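Side-chain contacts in gene activator AphA (Vibrio cholerae, PDB 1YG2), which activates virulence gene expression as a winged-helix transcription factor and, as a member of the PadR-like family, probably binds DNA: residues Y41-L44 with N45-E49; R93-F96 with S97-M101; A127-Q130 with E131-A134; L143-Q146 with Q147-E150. All blocks are in the same frame, centred on the assembly; numbering follows the deposited sequence.

In the fold
Interaction 1 stands apart, on helix 37-49 of the PadR-like region; its inner side, Met47 and Leu44 with the chain of Glu43, packs on helices 3-13 and 18-25 while its polar side lies at the surface. The other three belong to the C-terminal region. Interaction 2 is the most buried, an aspartate N-cap on helix 95-101 pressed against the second subunit. Interactions 3 and 4 are surface contacts on consecutive helices, 108-136 and 145-177, with centres about 16 Å apart. A methyl over an imidazole carries interaction 3, within a helix, whereas a backbone N-H held by an amide carries interaction 4, at a helix start. Interactions 2 and 4 both touch the second subunit.

Interaction 1: residues Y41-L44 with N45-E49; sequences YREL and NKMGE
From Tyr41 to Met47 the backbone is regular alpha-helix: the N-H groups of Asn45, Lys46 and Met47 reach back to the carbonyl oxygens of Tyr41, Arg42 and Glu43, the tightest being Met47 N to Glu43 O at 2.8 Å. One step on, the bond from Gly48 N to Leu44 O is weak, its N-H...O angle only 131°. On the inner side Glu43 and Met47 pair, their side chains crossing at about a right angle. Glu43 swings its CG away from its own backbone N (chi1 -168°) and then turns about the CB-CG bond, which lays the aliphatic part of the chain 4.0 Å from SD of Met47, CG to SD. The thioether is also close to the backbone, with Met47 SD 3.7 Å from Glu43 O. Flexible and apolar, methionine suits this buried site, where it reaches Leu8; Glu43 touches Leu3, Pro4 and Ile7 of the same helix 3-13, and Leu44 meets Ile21. This is the third helix of the winged-helix fold, in such proteins usually the recognition helix, and its outer face is polar, which is consistent with such a role. There Asn45 shares a water with the helix backbone: the water donates to Arg42 O at 2.6 Å and accepts from Asn45 ND2 at 3.2 Å. That carbonyl thus serves two donors, Lys46 N and the water. Lys46 runs out extended past CG, which lies 3.8 Å from Arg42 O. Its NZ remains 5.8 Å from Glu43 OE1, too far for contact, although the opposite charges may attract weakly.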
ATOM      1  N   TYR A  41      21.136  -7.590   9.882  1.00 46.00           N
ATOM      2  CA  TYR A  41      22.514  -7.531  10.367  1.00 46.86           C
ATOM      3  C   TYR A  41      23.238  -6.341   9.758  1.00 46.84           C
ATOM      4  O   TYR A  41      23.970  -5.630  10.441  1.00 48.67           O
ATOM      5  CB  TYR A  41      23.259  -8.822  10.031  1.00 45.95           C
ATOM      6  CG  TYR A  41      22.928  -9.929  10.988  1.00 46.74           C
ATOM      7  CD1 TYR A  41      22.412 -11.144  10.536  1.00 47.75           C
ATOM      8  CD2 TYR A  41      23.076  -9.745  12.359  1.00 47.28           C
ATOM      9  CE1 TYR A  41      22.043 -12.146  11.431  1.00 45.36           C
ATOM     10  CE2 TYR A  41      22.714 -10.739  13.258  1.00 49.52           C
ATOM     11  CZ  TYR A  41      22.195 -11.933  12.786  1.00 47.65           C
ATOM     12  OH  TYR A  41      21.815 -12.900  13.681  1.00 51.47           O
ATOM     13  N   ARG A  42      23.027  -6.121   8.472  1.00 47.52           N
ATOM     14  CA  ARG A  42      23.662  -5.001   7.806  1.00 49.16           C
ATOM     15  C   ARG A  42      23.225  -3.671   8.427  1.00 48.33           C
ATOM     16  O   ARG A  42      24.053  -2.785   8.635  1.00 48.02           O
ATOM     17  CB  ARG A  42      23.345  -5.038   6.307  1.00 52.72           C
ATOM     18  CG  ARG A  42      24.084  -6.161   5.571  1.00 59.08           C
ATOM     19  CD  ARG A  42      23.812  -6.161   4.068  1.00 63.64           C
ATOM     20  NE  ARG A  42      22.441  -6.557   3.759  1.00 69.13           N
ATOM     21  CZ  ARG A  42      21.990  -6.795   2.530  1.00 71.17           C
ATOM     22  NH1 ARG A  42      22.803  -6.677   1.490  1.00 74.24           N
ATOM     23  NH2 ARG A  42      20.728  -7.156   2.339  1.00 73.10           N
ATOM     24  N   GLU A  43      21.938  -3.545   8.746  1.00 45.26           N
ATOM     25  CA  GLU A  43      21.425  -2.314   9.340  1.00 44.87           C
ATOM     26  C   GLU A  43      21.989  -2.139  10.739  1.00 42.86           C
ATOM     27  O   GLU A  43      22.362  -1.038  11.125  1.00 42.29           O
ATOM     28  CB  GLU A  43      19.895  -2.334   9.400  1.00 45.57           C
ATOM     29  CG  GLU A  43      19.263  -0.992   9.739  1.00 49.19           C
ATOM     30  CD  GLU A  43      19.641   0.104   8.748  1.00 51.63           C
ATOM     31  OE1 GLU A  43      19.683  -0.177   7.536  1.00 52.65           O
ATOM     32  OE2 GLU A  43      19.886   1.250   9.178  1.00 53.77           O
ATOM     33  N   LEU A  44      22.044  -3.228  11.496  1.00 42.02           N
ATOM     34  CA  LEU A  44      22.590  -3.181  12.846  1.00 42.70           C
ATOM     35  C   LEU A  44      24.024  -2.674  12.792  1.00 43.44           C
ATOM     36  O   LEU A  44      24.480  -1.951  13.676  1.00 42.39           O
ATOM     37  CB  LEU A  44      22.575  -4.573  13.471  1.00 41.82           C
ATOM     38  CG  LEU A  44      21.396  -4.899  14.387  1.00 42.93           C
ATOM     39  CD1 LEU A  44      21.487  -6.369  14.793  1.00 41.61           C
ATOM     40  CD2 LEU A  44      21.412  -3.983  15.622  1.00 36.73           C
ATOM     41  N   ASN A  45      24.729  -3.076  11.742  1.00 44.77           N
ATOM     42  CA  ASN A  45      26.113  -2.674  11.532  1.00 45.72           C
ATOM     43  C   ASN A  45      26.179  -1.161  11.323  1.00 44.30           C
ATOM     44  O   ASN A  45      26.934  -0.466  12.000  1.00 42.97           O
ATOM     45  CB  ASN A  45      26.674  -3.404  10.309  1.00 47.92           C
ATOM     46  CG  ASN A  45      28.144  -3.162  10.116  1.00 50.43           C
ATOM     47  OD1 ASN A  45      28.971  -3.654  10.883  1.00 53.76           O
ATOM     48  ND2 ASN A  45      28.486  -2.398   9.089  1.00 49.74           N
ATOM     49  N   LYS A  46      25.383  -0.655  10.382  1.00 44.35           N
ATOM     50  CA  LYS A  46      25.342   0.779  10.096  1.00 43.66           C
ATOM     51  C   LYS A  46      24.950   1.561  11.334  1.00 40.47           C
ATOM     52  O   LYS A  46      25.451   2.657  11.571  1.00 40.17           O
ATOM     53  CB  LYS A  46      24.343   1.095   8.973  1.00 48.39           C
ATOM     54  CG  LYS A  46      24.835   0.776   7.561  1.00 56.64           C
ATOM     55  CD  LYS A  46      23.926   1.398   6.481  1.00 61.29           C
ATOM     56  CE  LYS A  46      24.571   1.293   5.085  1.00 66.65           C
ATOM     57  NZ  LYS A  46      23.743   1.877   3.975  1.00 66.37           N
ATOM     58  N   MET A  47      24.052   0.998  12.130  1.00 39.18           N
ATOM     59  CA  MET A  47      23.603   1.665  13.350  1.00 38.57           C
ATOM     60  C   MET A  47      24.695   1.773  14.407  1.00 38.01           C
ATOM     61  O   MET A  47      24.686   2.689  15.252  1.00 35.92           O
ATOM     62  CB  MET A  47      22.402   0.930  13.925  1.00 35.95           C
ATOM     63  CG  MET A  47      21.130   1.224  13.161  1.00 40.24           C
ATOM     64  SD  MET A  47      19.790   0.108  13.568  1.00 44.65           S
ATOM     65  CE  MET A  47      19.395   0.674  15.150  1.00 43.29           C
ATOM     66  N   GLY A  48      25.627   0.826  14.360  1.00 37.50           N
ATOM     67  CA  GLY A  48      26.721   0.828  15.314  1.00 38.05           C
ATOM     68  C   GLY A  48      27.671   1.961  14.975  1.00 36.69           C
ATOM     69  O   GLY A  48      28.145   2.681  15.844  1.00 35.79           O
ATOM     70  N   GLU A  49      27.945   2.119  13.690  1.00 38.31           N
ATOM     71  CA  GLU A  49      28.832   3.172  13.243  1.00 40.25           C
ATOM     72  C   GLU A  49      28.158   4.520  13.460  1.00 40.40           C
ATOM     73  O   GLU A  49      28.824   5.532  13.643  1.00 40.63           O
ATOM     74  CB  GLU A  49      29.175   2.972  11.776  1.00 44.09           C
ATOM     75  CG  GLU A  49      29.840   4.168  11.134  1.00 53.96           C
ATOM     76  CD  GLU A  49      30.691   3.776   9.945  1.00 60.42           C
ATOM     77  OE1 GLU A  49      30.268   2.874   9.182  1.00 63.01           O
ATOM     78  OE2 GLU A  49      31.780   4.374   9.777  1.00 64.65           O
TER
HETATM   79  O   HOH W   1      26.073  -2.186   7.071  1.00 58.53           O

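Interaction 2: residues R93-F96 with S97-M101; sequences RDEF and SAKLM
Asp94 is the N-cap of helix 95-101, and its carboxylate takes the N-H and the hydroxyl of Ser97, three residues on. The Asp94 side chain starts at CB, 3.7 Å from Ser97 OG. With chi1 at -173° its CG points away from the backbone N, and Asp94 CG comes to 3.4 Å from Ser97 OG. At the tip, Asp94 OD1 takes two hydrogen bonds from one residue, from Ser97 N at 2.5 Å, a length probably somewhat underestimated, and from Ser97 OG at 2.6 Å. The two donors arrive from opposite faces of the carboxylate plane, the amide on the anti side. Aspartate suits an N-cap because its short chain returns an acceptor to the N-H groups that the first turn leaves without helical partners; the negative charge probably also favours this end of the helix dipole. The other oxygen, OD2, is in a long, weak ion pair with Arg156 NE of the second subunit.

Glu95 OE2 accepts from Trp82 NE1 and Lys99 NZ binds Gln85 O, both of the second subunit, while Lys99 also makes a cation-pi contact with that Trp82. The Phe96 ring meets Trp164 of its own chain and His89 of the second subunit, planes inclined at about 60° in each case. Within the segment Lys99 crosses Glu95 at a slant, bringing its CE to 4.2 Å from Glu95 OE2.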
ATOM      1  N   ARG A  93      -0.865   4.900  -6.218  1.00 48.66           N
ATOM      2  CA  ARG A  93      -0.388   4.596  -7.558  1.00 47.20           C
ATOM      3  C   ARG A  93      -0.562   3.087  -7.643  1.00 45.42           C
ATOM      4  O   ARG A  93       0.410   2.334  -7.573  1.00 45.51           O
ATOM      5  CB  ARG A  93       1.093   4.965  -7.719  1.00 50.49           C
ATOM      6  CG  ARG A  93       1.422   6.466  -7.652  1.00 53.06           C
ATOM      7  CD  ARG A  93       2.937   6.672  -7.735  1.00 57.60           C
ATOM      8  NE  ARG A  93       3.377   7.980  -7.251  1.00 60.93           N
ATOM      9  CZ  ARG A  93       3.127   9.125  -7.871  1.00 61.60           C
ATOM     10  NH1 ARG A  93       2.437   9.119  -9.002  1.00 64.50           N
ATOM     11  NH2 ARG A  93       3.571  10.269  -7.367  1.00 61.93           N
ATOM     12  N   ASP A  94      -1.806   2.646  -7.788  1.00 41.78           N
ATOM     13  CA  ASP A  94      -2.096   1.223  -7.833  1.00 39.43           C
ATOM     14  C   ASP A  94      -1.830   0.529  -9.160  1.00 38.27           C
ATOM     15  O   ASP A  94      -2.522   0.753 -10.159  1.00 36.72           O
ATOM     16  CB  ASP A  94      -3.538   0.972  -7.410  1.00 40.86           C
ATOM     17  CG  ASP A  94      -3.838  -0.498  -7.265  1.00 39.90           C
ATOM     18  OD1 ASP A  94      -4.528  -1.066  -8.128  1.00 41.54           O
ATOM     19  OD2 ASP A  94      -3.368  -1.096  -6.282  1.00 44.22           O
ATOM     20  N   GLU A  95      -0.839  -0.354  -9.143  1.00 37.55           N
ATOM     21  CA  GLU A  95      -0.448  -1.096 -10.330  1.00 38.33           C
ATOM     22  C   GLU A  95      -1.552  -2.011 -10.848  1.00 35.51           C
ATOM     23  O   GLU A  95      -1.719  -2.171 -12.054  1.00 35.41           O
ATOM     24  CB  GLU A  95       0.806  -1.922 -10.039  1.00 42.24           C
ATOM     25  CG  GLU A  95       1.507  -2.408 -11.292  1.00 49.79           C
ATOM     26  CD  GLU A  95       2.238  -1.293 -12.023  1.00 51.80           C
ATOM     27  OE1 GLU A  95       1.994  -0.106 -11.716  1.00 53.86           O
ATOM     28  OE2 GLU A  95       3.055  -1.611 -12.912  1.00 54.08           O
ATOM     29  N   PHE A  96      -2.306  -2.621  -9.946  1.00 35.09           N
ATOM     30  CA  PHE A  96      -3.380  -3.511 -10.373  1.00 34.42           C
ATOM     31  C   PHE A  96      -4.464  -2.739 -11.096  1.00 32.60           C
ATOM     32  O   PHE A  96      -5.018  -3.205 -12.092  1.00 32.87           O
ATOM     33  CB  PHE A  96      -3.985  -4.230  -9.170  1.00 39.62           C
ATOM     34  CG  PHE A  96      -3.039  -5.182  -8.514  1.00 44.62           C
ATOM     35  CD1 PHE A  96      -2.487  -4.890  -7.270  1.00 46.81           C
ATOM     36  CD2 PHE A  96      -2.686  -6.363  -9.152  1.00 45.40           C
ATOM     37  CE1 PHE A  96      -1.590  -5.760  -6.671  1.00 48.48           C
ATOM     38  CE2 PHE A  96      -1.788  -7.245  -8.567  1.00 48.89           C
ATOM     39  CZ  PHE A  96      -1.239  -6.945  -7.322  1.00 49.35           C
ATOM     40  N   SER A  97      -4.768  -1.551 -10.586  1.00 30.70           N
ATOM     41  CA  SER A  97      -5.787  -0.708 -11.196  1.00 32.06           C
ATOM     42  C   SER A  97      -5.272  -0.229 -12.544  1.00 31.51           C
ATOM     43  O   SER A  97      -6.009  -0.216 -13.528  1.00 31.72           O
ATOM     44  CB  SER A  97      -6.098   0.493 -10.307  1.00 30.09           C
ATOM     45  OG  SER A  97      -6.706   0.071  -9.095  1.00 30.22           O
ATOM     46  N   ALA A  98      -4.001   0.157 -12.576  1.00 29.51           N
ATOM     47  CA  ALA A  98      -3.382   0.621 -13.806  1.00 31.20           C
ATOM     48  C   ALA A  98      -3.461  -0.461 -14.892  1.00 31.67           C
ATOM     49  O   ALA A  98      -3.770  -0.168 -16.035  1.00 33.21           O
ATOM     50  CB  ALA A  98      -1.932   1.001 -13.540  1.00 32.85           C
ATOM     51  N   LYS A  99      -3.191  -1.711 -14.529  1.00 34.10           N
ATOM     52  CA  LYS A  99      -3.261  -2.803 -15.494  1.00 35.35           C
ATOM     53  C   LYS A  99      -4.717  -3.032 -15.904  1.00 35.51           C
ATOM     54  O   LYS A  99      -5.013  -3.282 -17.069  1.00 36.65           O
ATOM     55  CB  LYS A  99      -2.703  -4.097 -14.890  1.00 38.67           C
ATOM     56  CG  LYS A  99      -1.206  -4.096 -14.590  1.00 42.60           C
ATOM     57  CD  LYS A  99      -0.362  -4.200 -15.838  1.00 44.81           C
ATOM     58  CE  LYS A  99       1.141  -4.298 -15.503  1.00 45.43           C
ATOM     59  NZ  LYS A  99       1.544  -5.628 -14.952  1.00 45.47           N
ATOM     60  N   LEU A 100      -5.625  -2.956 -14.939  1.00 34.41           N
ATOM     61  CA  LEU A 100      -7.043  -3.163 -15.217  1.00 33.68           C
ATOM     62  C   LEU A 100      -7.500  -2.210 -16.315  1.00 34.21           C
ATOM     63  O   LEU A 100      -8.142  -2.619 -17.275  1.00 33.84           O
ATOM     64  CB  LEU A 100      -7.875  -2.911 -13.960  1.00 32.55           C
ATOM     65  CG  LEU A 100      -9.105  -3.768 -13.638  1.00 37.29           C
ATOM     66  CD1 LEU A 100     -10.146  -2.849 -13.043  1.00 34.22           C
ATOM     67  CD2 LEU A 100      -9.666  -4.486 -14.863  1.00 37.57           C
ATOM     68  N   MET A 101      -7.164  -0.934 -16.182  1.00 33.74           N
ATOM     69  CA  MET A 101      -7.582   0.027 -17.189  1.00 36.22           C
ATOM     70  C   MET A 101      -7.049  -0.297 -18.577  1.00 37.38           C
ATOM     71  O   MET A 101      -7.681   0.021 -19.576  1.00 40.85           O
ATOM     72  CB  MET A 101      -7.156   1.443 -16.795  1.00 34.40           C
ATOM     73  CG  MET A 101      -7.892   1.997 -15.577  1.00 37.01           C
ATOM     74  SD  MET A 101      -9.704   1.800 -15.653  1.00 36.57           S
ATOM     75  CE  MET A 101     -10.075   2.499 -17.239  1.00 33.56           C
TER

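Interaction 3: residues A127-Q130 with E131-A134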
ATOM      1  N   ALA A 127      -5.646 -16.923   5.606  1.00 44.64           N
ATOM      2  CA  ALA A 127      -5.890 -18.124   6.396  1.00 44.85           C
ATOM      3  C   ALA A 127      -4.802 -18.271   7.444  1.00 45.10           C
ATOM      4  O   ALA A 127      -5.076 -18.574   8.606  1.00 45.16           O
ATOM      5  CB  ALA A 127      -5.911 -19.351   5.485  1.00 46.96           C
ATOM      6  N   HIS A 128      -3.564 -18.052   7.016  1.00 46.37           N
ATOM      7  CA  HIS A 128      -2.394 -18.137   7.881  1.00 48.25           C
ATOM      8  C   HIS A 128      -2.536 -17.194   9.076  1.00 47.99           C
ATOM      9  O   HIS A 128      -2.372 -17.589  10.234  1.00 46.79           O
ATOM     10  CB  HIS A 128      -1.148 -17.767   7.070  1.00 51.70           C
ATOM     11  CG  HIS A 128       0.084 -17.566   7.898  1.00 56.52           C
ATOM     12  ND1 HIS A 128       0.688 -18.586   8.600  1.00 59.03           N
ATOM     13  CD2 HIS A 128       0.839 -16.462   8.117  1.00 58.40           C
ATOM     14  CE1 HIS A 128       1.760 -18.120   9.217  1.00 60.15           C
ATOM     15  NE2 HIS A 128       1.875 -16.833   8.939  1.00 60.01           N
ATOM     16  N   TYR A 129      -2.848 -15.939   8.779  1.00 47.13           N
ATOM     17  CA  TYR A 129      -3.001 -14.929   9.811  1.00 46.32           C
ATOM     18  C   TYR A 129      -4.163 -15.240  10.747  1.00 44.01           C
ATOM     19  O   TYR A 129      -4.070 -15.019  11.945  1.00 41.13           O
ATOM     20  CB  TYR A 129      -3.157 -13.557   9.146  1.00 48.94           C
ATOM     21  CG  TYR A 129      -1.853 -13.047   8.563  1.00 53.54           C
ATOM     22  CD1 TYR A 129      -1.834 -12.188   7.460  1.00 56.33           C
ATOM     23  CD2 TYR A 129      -0.631 -13.415   9.131  1.00 55.69           C
ATOM     24  CE1 TYR A 129      -0.623 -11.710   6.935  1.00 57.52           C
ATOM     25  CE2 TYR A 129       0.577 -12.945   8.622  1.00 58.28           C
ATOM     26  CZ  TYR A 129       0.575 -12.096   7.527  1.00 58.95           C
ATOM     27  OH  TYR A 129       1.782 -11.641   7.038  1.00 62.79           O
ATOM     28  N   GLN A 130      -5.256 -15.766  10.210  1.00 44.54           N
ATOM     29  CA  GLN A 130      -6.394 -16.100  11.056  1.00 45.60           C
ATOM     30  C   GLN A 130      -6.031 -17.229  12.009  1.00 44.46           C
ATOM     31  O   GLN A 130      -6.438 -17.225  13.171  1.00 45.33           O
ATOM     32  CB  GLN A 130      -7.600 -16.484  10.202  1.00 46.51           C
ATOM     33  CG  GLN A 130      -8.139 -15.316   9.409  1.00 48.73           C
ATOM     34  CD  GLN A 130      -9.287 -15.701   8.513  1.00 50.61           C
ATOM     35  OE1 GLN A 130      -9.213 -16.690   7.783  1.00 50.82           O
ATOM     36  NE2 GLN A 130     -10.355 -14.913   8.550  1.00 51.67           N
ATOM     37  N   GLU A 131      -5.250 -18.183  11.516  1.00 45.22           N
ATOM     38  CA  GLU A 131      -4.807 -19.306  12.336  1.00 45.72           C
ATOM     39  C   GLU A 131      -3.980 -18.777  13.488  1.00 44.80           C
ATOM     40  O   GLU A 131      -4.144 -19.196  14.637  1.00 44.00           O
ATOM     41  CB  GLU A 131      -3.949 -20.271  11.518  1.00 48.60           C
ATOM     42  CG  GLU A 131      -4.742 -21.160  10.575  1.00 58.76           C
ATOM     43  CD  GLU A 131      -3.877 -22.196   9.860  1.00 65.30           C
ATOM     44  OE1 GLU A 131      -3.061 -22.867  10.539  1.00 68.95           O
ATOM     45  OE2 GLU A 131      -4.027 -22.345   8.623  1.00 66.22           O
ATOM     46  N   ILE A 132      -3.082 -17.853  13.173  1.00 42.45           N
ATOM     47  CA  ILE A 132      -2.221 -17.272  14.187  1.00 40.11           C
ATOM     48  C   ILE A 132      -3.015 -16.489  15.214  1.00 39.61           C
ATOM     49  O   ILE A 132      -2.764 -16.617  16.402  1.00 38.79           O
ATOM     50  CB  ILE A 132      -1.170 -16.353  13.551  1.00 40.96           C
ATOM     51  CG1 ILE A 132      -0.197 -17.198  12.729  1.00 38.82           C
ATOM     52  CG2 ILE A 132      -0.441 -15.559  14.636  1.00 38.24           C
ATOM     53  CD1 ILE A 132       0.653 -16.398  11.775  1.00 43.15           C
ATOM     54  N   GLU A 133      -3.981 -15.694  14.761  1.00 40.06           N
ATOM     55  CA  GLU A 133      -4.787 -14.896  15.684  1.00 41.06           C
ATOM     56  C   GLU A 133      -5.565 -15.766  16.677  1.00 41.87           C
ATOM     57  O   GLU A 133      -5.550 -15.508  17.879  1.00 39.74           O
ATOM     58  CB  GLU A 133      -5.763 -13.996  14.914  1.00 42.11           C
ATOM     59  CG  GLU A 133      -6.680 -13.177  15.822  1.00 44.40           C
ATOM     60  CD  GLU A 133      -7.622 -12.252  15.057  1.00 47.87           C
ATOM     61  OE1 GLU A 133      -8.042 -12.611  13.938  1.00 49.35           O
ATOM     62  OE2 GLU A 133      -7.964 -11.171  15.582  1.00 49.57           O
ATOM     63  N   ALA A 134      -6.237 -16.797  16.177  1.00 43.44           N
ATOM     64  CA  ALA A 134      -7.010 -17.680  17.047  1.00 45.09           C
ATOM     65  C   ALA A 134      -6.116 -18.372  18.075  1.00 46.91           C
ATOM     66  O   ALA A 134      -6.490 -18.535  19.238  1.00 48.64           O
ATOM     67  CB  ALA A 134      -7.746 -18.722  16.210  1.00 44.99           C
TER
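His128 turns its ring away from its backbone N (chi1 169°), while Ile132, one helical turn later, sends CG1 beside its own N (chi1 -68°) and extends CD1 back toward the imidazole. The result is an i to i+4 CH-pi contact on the long helix 108-136, near its C-terminal end. The CD1 methyl sits over one face of the His128 ring, 3.4 Å from the centroid and 27° off the ring normal. It is displaced toward the rim, where its closest ring atom is His128 NE2 at 3.1 Å, a tight fit. Isoleucine suits this place because its longer branch, CG1-CD1, reaches the ring and presents C-H groups to its face.

The same methyl has a second aromatic neighbour: it stands at the edge of the Tyr129 ring, near its plane, with CD2 of Tyr129 4.2 Å from CD1 of Ile132. Tyr129 and Ile132 run side by side in the same direction, and Tyr129 continues onto Leu154 and Asn157 of helix 145-177. Tyr31 and Tyr137 add further cover to Ile132. Also facing helix 145-177 are Gln130, which packs on Leu158 and Gln162, and Glu133, whose OE2 makes a salt bridge with Arg155 NH1. On the outer, exposed side, Glu131 lies back along the helix surface, its CG 3.3 Å from Ala127 O.

Interaction 4: residues L143-Q146 with Q147-E150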
ATOM      1  N   LEU A 143      -4.490 -10.755  26.997  1.00 59.50           N
ATOM      2  CA  LEU A 143      -3.153 -10.519  26.467  1.00 58.93           C
ATOM      3  C   LEU A 143      -2.450  -9.332  27.128  1.00 60.07           C
ATOM      4  O   LEU A 143      -3.102  -8.385  27.566  1.00 60.47           O
ATOM      5  CB  LEU A 143      -3.247 -10.272  24.962  1.00 56.31           C
ATOM      6  CG  LEU A 143      -3.940 -11.348  24.129  1.00 55.46           C
ATOM      7  CD1 LEU A 143      -4.087 -10.859  22.694  1.00 53.60           C
ATOM      8  CD2 LEU A 143      -3.142 -12.636  24.188  1.00 52.78           C
ATOM      9  N   ASP A 144      -1.122  -9.388  27.198  1.00 60.39           N
ATOM     10  CA  ASP A 144      -0.346  -8.295  27.772  1.00 62.36           C
ATOM     11  C   ASP A 144      -0.394  -7.134  26.782  1.00 61.02           C
ATOM     12  O   ASP A 144      -0.877  -7.291  25.660  1.00 60.42           O
ATOM     13  CB  ASP A 144       1.117  -8.695  27.962  1.00 67.23           C
ATOM     14  CG  ASP A 144       1.278 -10.048  28.619  1.00 73.57           C
ATOM     15  OD1 ASP A 144       0.618 -10.299  29.655  1.00 76.85           O
ATOM     16  OD2 ASP A 144       2.080 -10.854  28.096  1.00 75.49           O
ATOM     17  N   LYS A 145       0.122  -5.981  27.195  1.00 58.81           N
ATOM     18  CA  LYS A 145       0.142  -4.799  26.341  1.00 56.48           C
ATOM     19  C   LYS A 145       0.883  -5.086  25.042  1.00 52.02           C
ATOM     20  O   LYS A 145       0.373  -4.835  23.954  1.00 49.84           O
ATOM     21  CB  LYS A 145       0.811  -3.629  27.065  1.00 59.28           C
ATOM     22  CG  LYS A 145       0.022  -3.114  28.256  1.00 65.87           C
ATOM     23  CD  LYS A 145       0.677  -1.887  28.887  1.00 69.76           C
ATOM     24  CE  LYS A 145      -0.185  -1.306  30.011  1.00 71.47           C
ATOM     25  NZ  LYS A 145       0.376  -0.030  30.569  1.00 73.00           N
ATOM     26  N   GLN A 146       2.088  -5.623  25.174  1.00 49.21           N
ATOM     27  CA  GLN A 146       2.923  -5.961  24.032  1.00 47.71           C
ATOM     28  C   GLN A 146       2.188  -6.893  23.059  1.00 47.42           C
ATOM     29  O   GLN A 146       2.344  -6.777  21.843  1.00 48.27           O
ATOM     30  CB  GLN A 146       4.212  -6.621  24.531  1.00 46.41           C
ATOM     31  CG  GLN A 146       5.287  -6.811  23.486  1.00 46.96           C
ATOM     32  CD  GLN A 146       5.674  -5.511  22.808  1.00 48.15           C
ATOM     33  OE1 GLN A 146       5.426  -4.425  23.334  1.00 50.39           O
ATOM     34  NE2 GLN A 146       6.296  -5.615  21.643  1.00 45.46           N
ATOM     35  N   GLN A 147       1.380  -7.805  23.594  1.00 46.72           N
ATOM     36  CA  GLN A 147       0.631  -8.749  22.765  1.00 46.61           C
ATOM     37  C   GLN A 147      -0.540  -8.088  22.060  1.00 44.07           C
ATOM     38  O   GLN A 147      -0.865  -8.435  20.925  1.00 43.07           O
ATOM     39  CB  GLN A 147       0.109  -9.914  23.611  1.00 49.18           C
ATOM     40  CG  GLN A 147       1.190 -10.768  24.245  1.00 52.31           C
ATOM     41  CD  GLN A 147       0.611 -11.855  25.134  1.00 55.13           C
ATOM     42  OE1 GLN A 147      -0.013 -11.571  26.157  1.00 53.80           O
ATOM     43  NE2 GLN A 147       0.808 -13.109  24.738  1.00 56.88           N
ATOM     44  N   ARG A 148      -1.186  -7.143  22.734  1.00 43.29           N
ATOM     45  CA  ARG A 148      -2.311  -6.456  22.114  1.00 43.76           C
ATOM     46  C   ARG A 148      -1.811  -5.658  20.918  1.00 39.52           C
ATOM     47  O   ARG A 148      -2.497  -5.551  19.907  1.00 39.20           O
ATOM     48  CB  ARG A 148      -3.007  -5.522  23.103  1.00 45.24           C
ATOM     49  CG  ARG A 148      -3.766  -6.234  24.204  1.00 52.44           C
ATOM     50  CD  ARG A 148      -4.850  -5.325  24.772  1.00 57.19           C
ATOM     51  NE  ARG A 148      -4.826  -5.276  26.230  1.00 64.33           N
ATOM     52  CZ  ARG A 148      -3.961  -4.559  26.943  1.00 67.44           C
ATOM     53  NH1 ARG A 148      -3.041  -3.817  26.335  1.00 68.20           N
ATOM     54  NH2 ARG A 148      -4.012  -4.584  28.269  1.00 69.26           N
ATOM     55  N   LEU A 149      -0.615  -5.096  21.047  1.00 38.61           N
ATOM     56  CA  LEU A 149      -0.011  -4.328  19.968  1.00 38.76           C
ATOM     57  C   LEU A 149       0.304  -5.258  18.785  1.00 38.45           C
ATOM     58  O   LEU A 149      -0.041  -4.949  17.640  1.00 37.80           O
ATOM     59  CB  LEU A 149       1.271  -3.649  20.458  1.00 37.61           C
ATOM     60  CG  LEU A 149       1.103  -2.546  21.511  1.00 39.07           C
ATOM     61  CD1 LEU A 149       2.463  -1.926  21.814  1.00 35.07           C
ATOM     62  CD2 LEU A 149       0.135  -1.483  21.004  1.00 34.58           C
ATOM     63  N   GLU A 150       0.954  -6.389  19.067  1.00 37.05           N
ATOM     64  CA  GLU A 150       1.291  -7.360  18.025  1.00 38.74           C
ATOM     65  C   GLU A 150       0.008  -7.776  17.321  1.00 37.86           C
ATOM     66  O   GLU A 150      -0.062  -7.832  16.088  1.00 38.09           O
ATOM     67  CB  GLU A 150       1.938  -8.607  18.632  1.00 39.95           C
ATOM     68  CG  GLU A 150       3.189  -8.348  19.450  1.00 44.29           C
ATOM     69  CD  GLU A 150       3.755  -9.625  20.050  1.00 49.62           C
ATOM     70  OE1 GLU A 150       2.974 -10.575  20.292  1.00 53.79           O
ATOM     71  OE2 GLU A 150       4.978  -9.679  20.294  1.00 50.36           O
TER
HETATM   72  O   HOH W   2       6.468  -7.632  19.857  1.00 59.40           O
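The guanidinium of Arg148 lies with one face toward the backbone at the start of its helix: Leu143 O, Asp144 O and Lys145 N are all on that side, Asp144 O being 4.1 Å above the plane. Arg148 NH1 comes to 3.3 Å from Lys145 CA, and Arg148 NE is in a long, weak ion pair with Glu174 OE1 of the second subunit. The other flat pair is the Gln147 amide and the Asp144 carboxylate, their planes 24° apart. Gln147 OE1 accepts from Asp144 N at 2.7 Å, in the amide plane on a lone pair and almost straight, at 173°. Gln147 OE1 also faces Asp144 OD2 at 2.9 Å; both are acceptors, so no hydrogen bond joins them and the approach is probably unfavourable. Leu143 CB packs on Gln147 CB at 3.6 Å, the two side chains crossing at about a right angle.

Farther along, a water joins Gln146 to Glu150, accepting from NE2 of Gln146 and donating to OE2 of Glu150; Glu150 OE1 bonds to Tyr137 OH. Asp144 occupies the N-cap of helix 145-177, but its side chain caps nothing. Instead the residue three places on grips the N-cap N-H, the bond that makes one half of a capping box.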